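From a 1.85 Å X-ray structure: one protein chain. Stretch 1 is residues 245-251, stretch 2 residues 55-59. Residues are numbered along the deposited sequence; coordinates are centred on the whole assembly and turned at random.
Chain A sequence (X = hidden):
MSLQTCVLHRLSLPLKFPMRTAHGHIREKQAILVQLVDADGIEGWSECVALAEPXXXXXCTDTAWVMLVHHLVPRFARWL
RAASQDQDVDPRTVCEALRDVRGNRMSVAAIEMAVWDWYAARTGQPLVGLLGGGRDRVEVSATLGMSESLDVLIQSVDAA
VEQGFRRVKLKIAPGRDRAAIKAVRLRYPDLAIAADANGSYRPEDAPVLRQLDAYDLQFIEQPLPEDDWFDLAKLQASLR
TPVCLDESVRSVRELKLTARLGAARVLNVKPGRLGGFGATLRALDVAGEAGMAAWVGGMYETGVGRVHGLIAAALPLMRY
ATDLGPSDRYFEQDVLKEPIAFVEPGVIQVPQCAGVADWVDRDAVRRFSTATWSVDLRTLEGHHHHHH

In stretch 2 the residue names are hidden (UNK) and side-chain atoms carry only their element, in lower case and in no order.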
# COMPACT_ATOMS: atom_id res chain seq x y z
N LEU A 245 1.45 -17.14 5.71
CA LEU A 245 1.23 -15.95 4.92
C LEU A 245 2.57 -15.23 4.75
O LEU A 245 3.39 -15.18 5.68
CB LEU A 245 0.20 -15.01 5.58
CG LEU A 245 -1.18 -15.66 5.76
CD1 LEU A 245 -2.11 -14.60 6.47
CD2 LEU A 245 -1.78 -16.11 4.47
N ASP A 246 2.75 -14.65 3.56
CA ASP A 246 3.94 -13.83 3.26
C ASP A 246 3.32 -12.43 2.98
O ASP A 246 3.19 -11.66 3.93
CB ASP A 246 4.71 -14.47 2.08
CG ASP A 246 5.80 -13.61 1.48
OD1 ASP A 246 6.12 -12.55 2.00
OD2 ASP A 246 6.34 -14.03 0.45
N GLU A 247 2.90 -12.17 1.76
CA GLU A 247 2.55 -10.77 1.33
C GLU A 247 1.22 -10.31 1.91
O GLU A 247 0.98 -9.11 2.07
CB GLU A 247 2.70 -10.57 -0.21
CG GLU A 247 1.64 -11.27 -1.03
CD GLU A 247 2.08 -12.69 -1.46
OE1 GLU A 247 1.48 -13.16 -2.43
OE2 GLU A 247 3.03 -13.31 -0.85
N SER A 248 0.40 -11.28 2.34
CA SER A 248 -0.84 -10.94 3.03
C SER A 248 -0.67 -10.32 4.38
O SER A 248 -1.67 -9.89 4.96
CB SER A 248 -1.74 -12.18 3.19
OG SER A 248 -2.25 -12.58 1.94
N VAL A 249 0.55 -10.37 4.93
CA VAL A 249 0.85 -9.75 6.18
C VAL A 249 2.01 -8.72 6.03
O VAL A 249 3.20 -9.06 6.05
CB VAL A 249 1.23 -10.78 7.22
CG1 VAL A 249 1.78 -10.04 8.45
CG2 VAL A 249 -0.07 -11.67 7.62
N ARG A 250 1.63 -7.45 5.95
CA ARG A 250 2.57 -6.35 5.69
C ARG A 250 2.88 -5.52 6.92
O ARG A 250 3.66 -4.58 6.82
CB ARG A 250 1.99 -5.36 4.65
CG ARG A 250 1.27 -5.91 3.44
CD ARG A 250 2.29 -6.34 2.37
NE ARG A 250 1.85 -6.42 0.95
CZ ARG A 250 0.64 -6.71 0.43
NH1 ARG A 250 -0.45 -6.94 1.19
NH2 ARG A 250 0.51 -6.77 -0.91
N SER A 251 2.20 -5.77 8.04
CA SER A 251 2.33 -4.95 9.23
C SER A 251 2.02 -5.80 10.43
O SER A 251 1.37 -6.84 10.30
CB SER A 251 1.33 -3.79 9.23
OG SER A 251 -0.01 -4.25 9.45
N UNK A 55 4.38 -6.59 -8.44
CA UNK A 55 3.60 -7.84 -8.60
C UNK A 55 3.61 -8.72 -7.36
O UNK A 55 2.78 -9.62 -7.19
o UNK A 55 5.49 -8.97 -9.53
c UNK A 55 3.89 -8.02 -11.12
c UNK A 55 4.11 -8.69 -9.74
N UNK A 56 4.53 -8.46 -6.45
CA UNK A 56 4.47 -9.11 -5.13
C UNK A 56 3.92 -8.21 -4.03
O UNK A 56 3.00 -8.59 -3.30
c UNK A 56 7.48 -9.45 -1.34
o UNK A 56 7.30 -10.80 0.64
c UNK A 56 6.21 -9.94 -3.37
c UNK A 56 6.00 -11.32 -1.33
c UNK A 56 5.65 -11.03 -2.67
c UNK A 56 5.87 -9.64 -4.83
c UNK A 56 6.91 -10.54 -0.67
c UNK A 56 7.14 -9.18 -2.71
N UNK A 57 4.43 -6.98 -3.91
CA UNK A 57 3.73 -5.96 -3.18
C UNK A 57 3.61 -4.68 -4.03
O UNK A 57 4.00 -4.68 -5.17
o UNK A 57 5.60 -4.92 -2.07
c UNK A 57 4.63 -6.87 -0.94
c UNK A 57 4.36 -5.59 -1.83
N UNK A 58 3.10 -3.61 -3.42
CA UNK A 58 2.76 -2.38 -4.17
C UNK A 58 4.00 -1.54 -4.44
O UNK A 58 3.97 -0.66 -5.30
o UNK A 58 2.98 -1.37 0.07
c UNK A 58 2.38 -1.84 -0.93
c UNK A 58 2.18 -0.88 -2.11
o UNK A 58 1.92 -3.03 -0.96
c UNK A 58 1.69 -1.56 -3.43
N UNK A 59 5.10 -1.83 -3.72
CA UNK A 59 6.39 -1.09 -3.93
C UNK A 59 7.21 -1.70 -5.08
O UNK A 59 7.22 -2.90 -5.29
o UNK A 59 7.11 -1.09 0.67
o UNK A 59 8.17 0.66 -0.14
c UNK A 59 6.41 -0.22 -1.45
c UNK A 59 7.26 -0.20 -0.18
c UNK A 59 7.18 -1.02 -2.57

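Position 55 has three side-chain atoms, two carbons and one oxygen. The first carbon, CB, carries both the oxygen and the other carbon, so the side chain branches at once. No atom of it comes near stretch 1. A branched CB bearing one hydroxyl and one methyl is threonine, and this is Thr 55. Its chi1 is p, and it takes no part in the contact.

Position 56 has eight side-chain atoms. One carbon leads to a ring of six carbons, and the ring bears one oxygen at its far end. The CA-to-CB bond points sideways to stretch 1, but the end of the side chain comes nearer. The ring oxygen of position 56 lies 2.5 Å from OD1 of Asp 246. A six-membered carbon ring with a single oxygen opposite its attachment is tyrosine. Tyr 56 has chi1 t, and its OH donates a short hydrogen bond to Asp 246 OD1. The carboxylate is a strong acceptor, and its OD2 lies at the edge of the ring, near the ring plane. On the way, Tyr 56 CE1 passes 3.6 Å from CB of Glu 247, a van der Waals contact. Of the five positions, this one has the largest area covered by stretch 1.

Position 57 again has three side-chain atoms, one carbon carrying an oxygen and a carbon. The terminal carbon touches stretch 1 at two residues. The terminal carbon of position 57 lies 3.4 Å from NE of Arg 250 and 4.2 Å from CB of Glu 247. The branching pattern is that of threonine, as at Thr 55. In Thr 57 the contacting atom is the methyl, CG2, and it sits at the edge of the guanidinium. Chi1 is p. The CA of Thr 57 and that of Glu 247 are 6.7 Å apart, the closest CA pair across the stretches.

Position 58 has five side-chain atoms: three carbons in a row, the third carrying two oxygens. One oxygen of position 58 lies 3.9 Å from NE of Arg 250. A carboxylate at the end of a chain of two carbons is glutamate. Glu 58 OE1 forms a long salt bridge with Arg 250 NE. The oxygen lies well out of the guanidinium plane, so the charges attract but no N-H points at it.

Position 59 has the same atoms, three carbons with two oxygens on the third. Its side chain does not reach stretch 1. It is also glutamate, Glu 59, and both its carboxylate oxygens are hydrogen-bonded elsewhere in the structure.

The contact is small, burying 250 Å² over both sides. A type I turn from Asp 246 to Val 249, closed by the bond from Val 249 N to Asp 246 O at 3.1 Å, places Asp 246 and Glu 247 at its start. The tyrosine hydroxyl supplies the one hydrogen bond across the stretches. The Tyr 56 ring packs against Glu 247 CB, and Thr 57 CG2 packs against the guanidinium edge of Arg 250. The long salt bridge adds attraction between charges.

Stretch 2, residues 55-59: TYTEE
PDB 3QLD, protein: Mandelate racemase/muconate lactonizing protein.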